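Amino Transferase (Eubacterium rectale, PDB 3ELE) probably transfers amino groups between amino acids and 2-oxo acids, using bound pyridoxal-5'-phosphate as its cofactor, as expected of a class I and II aminotransferase. Local coordinates at residues 199-204 and 212-217; 149-154 and 162-167; 192-197 and 234-239. All blocks are in the same frame, centred on the assembly; numbering follows the deposited sequence.

Overall arrangement
The three contacts gather helices and loops on one face of the mixed sheet that carries the cofactor site. Interactions 1 and 3 lie closest, with centres about 7 Å apart; both use helix 191-208, and interaction 1 is nested along the chain within the loop that interaction 3 closes. They are tied by Y237 OH to I212 O at 2.6 Å, a probable hydrogen bond. Interaction 2 has its centre about 13 Å from that of interaction 1, and the salt bridge from K203 NZ to E166 OE2 spans 2.8 Å between them. Its centre is about 17 Å from that of interaction 3, with F162 and L165 packed on L197. Only segment 212-217 reaches PLP, through D217.

Interaction 1 (199-204 and 212-217). With PLP (pyridoxal-5'-phosphate), chain E.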
loop_
_atom_site.group_PDB
_atom_site.type_symbol
_atom_site.label_atom_id
_atom_site.label_comp_id
_atom_site.label_asym_id
_atom_site.label_seq_id
_atom_site.Cartn_x
_atom_site.Cartn_y
_atom_site.Cartn_z
ATOM N N ASP A 199 -14.333 -16.192 25.656
ATOM C CA ASP A 199 -14.906 -15.978 27.004
ATOM C C ASP A 199 -14.047 -15.052 27.870
ATOM O O ASP A 199 -14.582 -14.189 28.553
ATOM C CB ASP A 199 -15.121 -17.302 27.754
ATOM C CG ASP A 199 -16.141 -18.220 27.080
ATOM O OD1 ASP A 199 -16.999 -17.744 26.293
ATOM O OD2 ASP A 199 -16.080 -19.435 27.360
ATOM N N LEU A 200 -12.731 -15.237 27.826
ATOM C CA LEU A 200 -11.776 -14.420 28.582
ATOM C C LEU A 200 -11.841 -12.952 28.163
ATOM O O LEU A 200 -11.966 -12.069 29.011
ATOM C CB LEU A 200 -10.339 -14.953 28.412
ATOM C CG LEU A 200 -9.176 -14.203 29.093
ATOM C CD1 LEU A 200 -9.342 -14.126 30.615
ATOM C CD2 LEU A 200 -7.850 -14.863 28.688
ATOM N N LEU A 201 -11.760 -12.707 26.859
ATOM C CA LEU A 201 -11.779 -11.346 26.312
ATOM C C LEU A 201 -13.112 -10.641 26.494
ATOM O O LEU A 201 -13.132 -9.432 26.789
ATOM C CB LEU A 201 -11.317 -11.337 24.848
ATOM C CG LEU A 201 -9.877 -11.797 24.571
ATOM C CD1 LEU A 201 -9.551 -11.515 23.095
ATOM C CD2 LEU A 201 -8.871 -11.121 25.469
ATOM N N GLU A 202 -14.214 -11.375 26.344
ATOM C CA GLU A 202 -15.555 -10.825 26.639
ATOM C C GLU A 202 -15.634 -10.366 28.118
ATOM O O GLU A 202 -16.126 -9.270 28.405
ATOM C CB GLU A 202 -16.643 -11.869 26.339
ATOM C CG GLU A 202 -18.093 -11.415 26.563
ATOM C CD GLU A 202 -19.087 -12.595 26.613
ATOM O OE1 GLU A 202 -18.864 -13.618 25.916
ATOM O OE2 GLU A 202 -20.083 -12.501 27.358
ATOM N N LYS A 203 -15.165 -11.218 29.032
ATOM C CA LYS A 203 -15.129 -10.925 30.479
ATOM C C LYS A 203 -14.234 -9.709 30.776
ATOM O O LYS A 203 -14.674 -8.797 31.471
ATOM C CB LYS A 203 -14.678 -12.177 31.267
ATOM C CG LYS A 203 -14.279 -12.005 32.735
ATOM C CD LYS A 203 -13.585 -13.277 33.267
ATOM C CE LYS A 203 -12.427 -12.982 34.230
ATOM N NZ LYS A 203 -11.526 -14.177 34.355
ATOM N N LYS A 204 -13.001 -9.699 30.245
ATOM C CA LYS A 204 -12.071 -8.550 30.450
ATOM C C LYS A 204 -12.534 -7.253 29.769
ATOM O O LYS A 204 -12.253 -6.173 30.287
ATOM C CB LYS A 204 -10.640 -8.881 30.037
ATOM C CG LYS A 204 -9.979 -10.047 30.796
ATOM C CD LYS A 204 -9.782 -9.824 32.296
ATOM C CE LYS A 204 -8.806 -8.737 32.617
ATOM N NZ LYS A 204 -8.495 -8.743 34.087
ATOM N N ILE A 212 -12.047 -5.394 23.650
ATOM C CA ILE A 212 -10.692 -5.882 23.342
ATOM C C ILE A 212 -10.939 -6.671 22.070
ATOM O O ILE A 212 -11.642 -7.686 22.092
ATOM C CB ILE A 212 -10.097 -6.797 24.426
ATOM C CG1 ILE A 212 -10.000 -6.073 25.770
ATOM C CG2 ILE A 212 -8.698 -7.300 24.005
ATOM C CD1 ILE A 212 -9.685 -6.985 26.937
ATOM N N PHE A 213 -10.395 -6.196 20.958
ATOM C CA PHE A 213 -10.558 -6.889 19.682
ATOM C C PHE A 213 -9.696 -8.118 19.538
ATOM O O PHE A 213 -8.661 -8.221 20.173
ATOM C CB PHE A 213 -10.292 -5.944 18.505
ATOM C CG PHE A 213 -11.399 -5.002 18.288
ATOM C CD1 PHE A 213 -11.489 -3.825 19.039
ATOM C CD2 PHE A 213 -12.427 -5.328 17.398
ATOM C CE1 PHE A 213 -12.572 -2.976 18.875
ATOM C CE2 PHE A 213 -13.503 -4.488 17.227
ATOM C CZ PHE A 213 -13.575 -3.316 17.957
ATOM N N ILE A 214 -10.179 -9.073 18.747
ATOM C CA ILE A 214 -9.365 -10.184 18.265
ATOM C C ILE A 214 -8.974 -9.690 16.868
ATOM O O ILE A 214 -9.838 -9.274 16.106
ATOM C CB ILE A 214 -10.127 -11.521 18.126
ATOM C CG1 ILE A 214 -10.341 -12.175 19.483
ATOM C CG2 ILE A 214 -9.341 -12.540 17.241
ATOM C CD1 ILE A 214 -11.134 -13.528 19.431
ATOM N N ILE A 215 -7.677 -9.657 16.575
ATOM C CA ILE A 215 -7.166 -9.337 15.242
ATOM C C ILE A 215 -6.681 -10.683 14.755
ATOM O O ILE A 215 -5.667 -11.163 15.242
ATOM C CB ILE A 215 -6.050 -8.257 15.258
ATOM C CG1 ILE A 215 -6.563 -6.963 15.878
ATOM C CG2 ILE A 215 -5.523 -7.974 13.860
ATOM C CD1 ILE A 215 -6.316 -6.862 17.372
ATOM N N ALA A 216 -7.442 -11.300 13.837
ATOM C CA ALA A 216 -7.173 -12.624 13.302
ATOM C C ALA A 216 -6.371 -12.536 12.015
ATOM O O ALA A 216 -6.914 -12.160 10.974
ATOM C CB ALA A 216 -8.501 -13.389 13.052
ATOM N N ASP A 217 -5.099 -12.939 12.090
ATOM C CA ASP A 217 -4.153 -12.923 10.967
ATOM C C ASP A 217 -4.249 -14.287 10.306
ATOM O O ASP A 217 -3.569 -15.229 10.721
ATOM C CB ASP A 217 -2.735 -12.643 11.500
ATOM C CG ASP A 217 -1.730 -12.397 10.422
ATOM O OD1 ASP A 217 -2.125 -12.132 9.277
ATOM O OD2 ASP A 217 -0.530 -12.425 10.745
HETATM N N1 PLP E . 1.089 -12.860 8.650
HETATM C C2 PLP E . 1.933 -13.963 8.795
HETATM C C2A PLP E . 1.842 -14.792 10.036
HETATM C C3 PLP E . 2.837 -14.308 7.769
HETATM O O3 PLP E . 3.657 -15.402 7.897
HETATM C C4 PLP E . 2.926 -13.514 6.602
HETATM C C4A PLP E . 4.194 -13.675 5.782
HETATM O O4A PLP E . 5.200 -13.027 6.070
HETATM C C5 PLP E . 2.051 -12.392 6.477
HETATM C C6 PLP E . 1.138 -12.072 7.512
HETATM C C5A PLP E . 2.082 -11.455 5.287
HETATM O O4P PLP E . 1.207 -11.818 4.266
HETATM P P PLP E . 1.062 -10.807 3.019
HETATM O O1P PLP E . -0.346 -10.840 2.499
HETATM O O2P PLP E . 1.941 -11.283 1.899
HETATM O O3P PLP E . 1.430 -9.406 3.385
#
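D217 OD2 is gripped from two directions, by N1 of PLP at 2.7 Å and by the hydroxyl of Y137. This aspartate-to-pyridine pairing is the hallmark of fold type I PLP enzymes, and here it sits at the end of strand 213-217, which closes a beta-alpha-beta unit with strand 173-178 and helix 191-208. CG of D217 is anti to the backbone N (chi1 -171°), which carries the carboxylate forward to the ring; OD1 stays farther from N1, at 3.4 Å. N179 holds the carbonyl of D217, while Y72 of the second subunit is also hydrogen-bonded to the cofactor.

At the other end of the strand the helix is joined to the sheet by apolar groups. L201 points toward the strand and divides its two methyls between two isoleucines, crossing each at about a right angle. CD1 rests on CG1 of I214 at 3.8 Å, and CD2 meets CG2 of I212 at 4.1 Å. V176 of the neighbouring strand also touches L201. F213, I215 and D217 alternate onto the other face, against helix 108-119, so the strand is sandwiched between helices. I212 extends the helix contact toward K204, whose charged end leads away to E207, and CD1 of I212 lies 3.8 Å from K204 CB and 4.0 Å from K204 C.

Interaction 2 (149-154 and 162-167); sequences VEVPAD and FDALEE
V151 enters the groove between A164 and L165 with both of its methyls, its CB pointing at helix 162-167 and setting the fork between the two helix residues. CB itself stays back, 5.0 Å from CB of A164, and the touching is done one bond farther out. CG1, anti to the backbone N (chi1 178°), turns to A164 and meets its CB at 3.7 Å; the same methyl lies 3.8 Å from the backbone N of L165. CG2 takes the other branch, on the side of its own backbone N, and meets L165 at a slant, 3.9 Å from its CA and 3.8 Å from its CD1.

Strand 147-151 is the outermost parallel strand of the seven-stranded sheet in the large domain of this aminotransferase fold. Helix 162-167 belongs to the beta-alpha-beta crossover that carries the chain from this strand past strand 126-130 to strand 173-178. L165 follows that path: while CD1 meets V151, the side chain also touches I128 of the strand being passed, and V151 adds its own contacts with I128 and I130.

Towards the solvent the packing thins. P152, just past the strand, brings its ring CD to 4.2 Å from CB of A164, and R168 lies against the proline. The backbone of A164 is held at both ends, its N by OD1 of D161 and its O by NH1 of R168.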
loop_
_atom_site.group_PDB
_atom_site.type_symbol
_atom_site.label_atom_id
_atom_site.label_comp_id
_atom_site.label_asym_id
_atom_site.label_seq_id
_atom_site.Cartn_x
_atom_site.Cartn_y
_atom_site.Cartn_z
ATOM N N VAL A 149 2.866 -6.523 23.534
ATOM C CA VAL A 149 2.984 -7.299 24.777
ATOM C C VAL A 149 2.980 -8.768 24.346
ATOM O O VAL A 149 2.065 -9.195 23.667
ATOM C CB VAL A 149 1.812 -6.962 25.713
ATOM C CG1 VAL A 149 1.781 -7.873 26.954
ATOM C CG2 VAL A 149 1.928 -5.541 26.117
ATOM N N GLU A 150 4.027 -9.513 24.703
ATOM C CA GLU A 150 4.164 -10.924 24.355
ATOM C C GLU A 150 3.666 -11.828 25.453
ATOM O O GLU A 150 4.075 -11.654 26.599
ATOM C CB GLU A 150 5.634 -11.295 24.131
ATOM C CG GLU A 150 6.307 -10.538 23.016
ATOM C CD GLU A 150 7.769 -10.927 22.800
ATOM O OE1 GLU A 150 8.247 -11.934 23.366
ATOM O OE2 GLU A 150 8.428 -10.228 22.003
ATOM N N VAL A 151 2.812 -12.798 25.096
ATOM C CA VAL A 151 2.422 -13.850 26.033
ATOM C C VAL A 151 3.440 -14.989 25.824
ATOM O O VAL A 151 3.642 -15.425 24.664
ATOM C CB VAL A 151 0.991 -14.347 25.840
ATOM C CG1 VAL A 151 0.687 -15.484 26.836
ATOM C CG2 VAL A 151 0.009 -13.203 26.019
ATOM N N PRO A 152 4.131 -15.443 26.910
ATOM C CA PRO A 152 5.065 -16.584 26.784
ATOM C C PRO A 152 4.417 -17.842 26.190
ATOM O O PRO A 152 3.238 -18.122 26.449
ATOM C CB PRO A 152 5.521 -16.841 28.222
ATOM C CG PRO A 152 5.347 -15.559 28.895
ATOM C CD PRO A 152 4.144 -14.907 28.286
ATOM N N ALA A 153 5.197 -18.582 25.413
ATOM C CA ALA A 153 4.690 -19.736 24.686
ATOM C C ALA A 153 4.201 -20.901 25.560
ATOM O O ALA A 153 4.711 -21.137 26.665
ATOM C CB ALA A 153 5.751 -20.262 23.677
ATOM N N ASP A 154 3.162 -21.566 25.051
ATOM C CA ASP A 154 2.690 -22.840 25.558
ATOM C C ASP A 154 3.548 -23.799 24.736
ATOM O O ASP A 154 3.196 -24.154 23.619
ATOM C CB ASP A 154 1.203 -23.044 25.255
ATOM C CG ASP A 154 0.757 -24.488 25.379
ATOM O OD1 ASP A 154 1.393 -25.257 26.128
ATOM O OD2 ASP A 154 -0.229 -24.861 24.695
ATOM N N PHE A 162 -3.573 -19.431 28.961
ATOM C CA PHE A 162 -4.617 -18.477 29.384
ATOM C C PHE A 162 -4.344 -17.730 30.679
ATOM O O PHE A 162 -4.793 -16.592 30.809
ATOM C CB PHE A 162 -6.006 -19.125 29.397
ATOM C CG PHE A 162 -6.498 -19.481 28.025
ATOM C CD1 PHE A 162 -6.884 -18.468 27.127
ATOM C CD2 PHE A 162 -6.522 -20.813 27.598
ATOM C CE1 PHE A 162 -7.313 -18.775 25.839
ATOM C CE2 PHE A 162 -6.948 -21.132 26.307
ATOM C CZ PHE A 162 -7.349 -20.116 25.427
ATOM N N ASP A 163 -3.607 -18.348 31.609
ATOM C CA ASP A 163 -3.197 -17.671 32.858
ATOM C C ASP A 163 -2.250 -16.499 32.538
ATOM O O ASP A 163 -2.498 -15.352 32.975
ATOM C CB ASP A 163 -2.549 -18.653 33.852
ATOM C CG ASP A 163 -3.573 -19.606 34.520
ATOM O OD1 ASP A 163 -4.786 -19.526 34.236
ATOM O OD2 ASP A 163 -3.156 -20.442 35.357
ATOM N N ALA A 164 -1.212 -16.797 31.746
ATOM C CA ALA A 164 -0.234 -15.806 31.287
ATOM C C ALA A 164 -0.945 -14.706 30.491
ATOM O O ALA A 164 -0.708 -13.531 30.744
ATOM C CB ALA A 164 0.871 -16.469 30.420
ATOM N N LEU A 165 -1.860 -15.081 29.587
ATOM C CA LEU A 165 -2.603 -14.091 28.781
ATOM C C LEU A 165 -3.430 -13.171 29.661
ATOM O O LEU A 165 -3.293 -11.961 29.541
ATOM C CB LEU A 165 -3.500 -14.728 27.709
ATOM C CG LEU A 165 -4.464 -13.821 26.911
ATOM C CD1 LEU A 165 -3.762 -12.567 26.325
ATOM C CD2 LEU A 165 -5.170 -14.633 25.833
ATOM N N GLU A 166 -4.262 -13.753 30.530
ATOM C CA GLU A 166 -5.133 -12.993 31.435
ATOM C C GLU A 166 -4.363 -11.992 32.303
ATOM O O GLU A 166 -4.836 -10.877 32.542
ATOM C CB GLU A 166 -5.951 -13.942 32.328
ATOM C CG GLU A 166 -6.959 -13.204 33.219
ATOM C CD GLU A 166 -7.972 -14.085 33.918
ATOM O OE1 GLU A 166 -7.928 -15.325 33.787
ATOM O OE2 GLU A 166 -8.832 -13.505 34.612
ATOM N N GLU A 167 -3.192 -12.415 32.778
ATOM C CA GLU A 167 -2.299 -11.592 33.608
ATOM C C GLU A 167 -1.748 -10.370 32.844
ATOM O O GLU A 167 -1.504 -9.329 33.448
ATOM C CB GLU A 167 -1.160 -12.471 34.157
ATOM C CG GLU A 167 -0.278 -11.841 35.223
ATOM C CD GLU A 167 0.899 -12.735 35.662
ATOM O OE1 GLU A 167 0.996 -13.922 35.251
ATOM O OE2 GLU A 167 1.744 -12.228 36.435
#

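Interaction 3 (192-197 and 234-239)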
loop_
_atom_site.group_PDB
_atom_site.type_symbol
_atom_site.label_atom_id
_atom_site.label_comp_id
_atom_site.label_asym_id
_atom_site.label_seq_id
_atom_site.Cartn_x
_atom_site.Cartn_y
_atom_site.Cartn_z
ATOM N N GLU A 192 -11.993 -25.238 21.179
ATOM C CA GLU A 192 -11.908 -25.055 22.624
ATOM C C GLU A 192 -11.024 -23.844 22.973
ATOM O O GLU A 192 -11.419 -23.011 23.786
ATOM C CB GLU A 192 -11.424 -26.346 23.305
ATOM C CG GLU A 192 -11.368 -26.293 24.825
ATOM C CD GLU A 192 -10.951 -27.618 25.453
ATOM O OE1 GLU A 192 -11.237 -28.699 24.885
ATOM O OE2 GLU A 192 -10.346 -27.573 26.544
ATOM N N THR A 193 -9.858 -23.748 22.340
ATOM C CA THR A 193 -8.942 -22.610 22.536
ATOM C C THR A 193 -9.600 -21.284 22.125
ATOM O O THR A 193 -9.535 -20.305 22.872
ATOM C CB THR A 193 -7.632 -22.832 21.765
ATOM O OG1 THR A 193 -6.970 -23.962 22.327
ATOM C CG2 THR A 193 -6.716 -21.636 21.838
ATOM N N ILE A 194 -10.266 -21.285 20.965
ATOM C CA ILE A 194 -10.974 -20.112 20.449
ATOM C C ILE A 194 -12.134 -19.721 21.392
ATOM O O ILE A 194 -12.323 -18.530 21.643
ATOM C CB ILE A 194 -11.445 -20.312 18.959
ATOM C CG1 ILE A 194 -10.237 -20.534 17.996
ATOM C CG2 ILE A 194 -12.322 -19.137 18.483
ATOM C CD1 ILE A 194 -9.197 -19.357 17.918
ATOM N N LYS A 195 -12.865 -20.708 21.933
ATOM C CA LYS A 195 -13.967 -20.458 22.893
ATOM C C LYS A 195 -13.457 -19.886 24.231
ATOM O O LYS A 195 -14.038 -18.930 24.728
ATOM C CB LYS A 195 -14.810 -21.721 23.152
ATOM C CG LYS A 195 -15.720 -22.110 21.988
ATOM C CD LYS A 195 -16.229 -23.546 22.069
ATOM C CE LYS A 195 -17.176 -23.805 23.211
ATOM N NZ LYS A 195 -17.623 -25.256 23.237
ATOM N N LYS A 196 -12.394 -20.465 24.800
ATOM C CA LYS A 196 -11.810 -19.947 26.072
ATOM C C LYS A 196 -11.297 -18.513 25.908
ATOM O O LYS A 196 -11.491 -17.689 26.796
ATOM C CB LYS A 196 -10.676 -20.833 26.613
ATOM C CG LYS A 196 -11.122 -22.190 27.133
ATOM C CD LYS A 196 -9.980 -22.984 27.824
ATOM C CE LYS A 196 -9.597 -22.349 29.194
ATOM N NZ LYS A 196 -8.748 -23.204 30.095
ATOM N N LEU A 197 -10.643 -18.246 24.769
ATOM C CA LEU A 197 -10.147 -16.911 24.401
ATOM C C LEU A 197 -11.291 -15.930 24.323
ATOM O O LEU A 197 -11.209 -14.838 24.884
ATOM C CB LEU A 197 -9.450 -16.929 23.028
ATOM C CG LEU A 197 -8.860 -15.611 22.509
ATOM C CD1 LEU A 197 -7.688 -15.234 23.360
ATOM C CD2 LEU A 197 -8.454 -15.753 21.043
ATOM N N THR A 234 -15.103 -15.080 13.969
ATOM C CA THR A 234 -16.196 -14.095 14.080
ATOM C C THR A 234 -17.454 -14.710 14.661
ATOM O O THR A 234 -18.252 -14.005 15.281
ATOM C CB THR A 234 -16.525 -13.400 12.722
ATOM O OG1 THR A 234 -17.094 -14.346 11.806
ATOM C CG2 THR A 234 -15.242 -12.741 12.124
ATOM N N LYS A 235 -17.609 -16.030 14.455
ATOM C CA LYS A 235 -18.731 -16.785 15.000
ATOM C C LYS A 235 -18.668 -17.005 16.504
ATOM O O LYS A 235 -19.695 -17.322 17.104
ATOM C CB LYS A 235 -18.839 -18.151 14.327
ATOM C CG LYS A 235 -19.003 -18.069 12.816
ATOM C CD LYS A 235 -19.802 -19.274 12.258
ATOM C CE LYS A 235 -19.165 -20.604 12.559
ATOM N NZ LYS A 235 -19.867 -21.712 11.839
ATOM N N TYR A 236 -17.469 -16.885 17.082
ATOM C CA TYR A 236 -17.207 -17.112 18.512
ATOM C C TYR A 236 -17.044 -15.833 19.341
ATOM O O TYR A 236 -17.285 -15.839 20.551
ATOM C CB TYR A 236 -15.940 -17.977 18.638
ATOM C CG TYR A 236 -16.096 -19.348 18.005
ATOM C CD1 TYR A 236 -15.811 -19.554 16.643
ATOM C CD2 TYR A 236 -16.551 -20.445 18.763
ATOM C CE1 TYR A 236 -15.968 -20.817 16.046
ATOM C CE2 TYR A 236 -16.720 -21.712 18.174
ATOM C CZ TYR A 236 -16.422 -21.888 16.820
ATOM O OH TYR A 236 -16.595 -23.119 16.243
ATOM N N TYR A 237 -16.592 -14.756 18.694
ATOM C CA TYR A 237 -16.334 -13.498 19.336
ATOM C C TYR A 237 -16.832 -12.358 18.435
ATOM O O TYR A 237 -16.459 -12.264 17.261
ATOM C CB TYR A 237 -14.830 -13.391 19.626
ATOM C CG TYR A 237 -14.478 -12.255 20.560
ATOM C CD1 TYR A 237 -14.873 -12.290 21.899
ATOM C CD2 TYR A 237 -13.727 -11.162 20.126
ATOM C CE1 TYR A 237 -14.561 -11.250 22.784
ATOM C CE2 TYR A 237 -13.413 -10.104 21.017
ATOM C CZ TYR A 237 -13.829 -10.162 22.338
ATOM O OH TYR A 237 -13.531 -9.146 23.212
ATOM N N ASP A 238 -17.681 -11.505 18.994
ATOM C CA ASP A 238 -18.300 -10.417 18.232
ATOM C C ASP A 238 -17.281 -9.406 17.695
ATOM O O ASP A 238 -17.225 -9.180 16.484
ATOM C CB ASP A 238 -19.391 -9.734 19.066
ATOM C CG ASP A 238 -20.659 -10.566 19.193
ATOM O OD1 ASP A 238 -20.853 -11.574 18.472
ATOM O OD2 ASP A 238 -21.491 -10.179 20.019
ATOM N N ASN A 239 -16.443 -8.884 18.585
ATOM C CA ASN A 239 -15.392 -7.898 18.236
ATOM C C ASN A 239 -14.139 -8.564 17.658
ATOM O O ASN A 239 -13.094 -8.616 18.268
ATOM C CB ASN A 239 -15.089 -6.997 19.446
ATOM C CG ASN A 239 -16.258 -6.090 19.797
ATOM O OD1 ASN A 239 -16.769 -5.385 18.941
ATOM N ND2 ASN A 239 -16.670 -6.096 21.055
#
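I194 and K195 share the ring of Y236, the isoleucine on the buried side and the lysine on the open one. On the tight side a single methyl does the work: CG2 of I194 sits 3.8 Å from both CB and CG of Y236 and 4.0 Å from CD1, with the two side chains crossing at about a right angle. The longer branch of the isoleucine leads away from the tyrosine. Deeper still, Y237 turns to S198, L201 and I214, so the loop before strand 240-245 lies against helix 191-208 of the large domain.

On the solvent side K195 uses only its aliphatic stem. Its CG approaches CD2 of Y236 at 3.7 Å, obliquely to the ring. A bend at chi3 (67°) then carries the chain outward, and NZ ends 6.3 Å from CE2 of Y236, the nearest ring atom. The phenol oxygen likewise looks beyond these residues, to a hydrogen bond with E191 near the start of the helix. Between the two segments the contact is therefore one of hydrocarbon on ring, ordered by shape and dispersion, with the lysine charge probably contributing little directly.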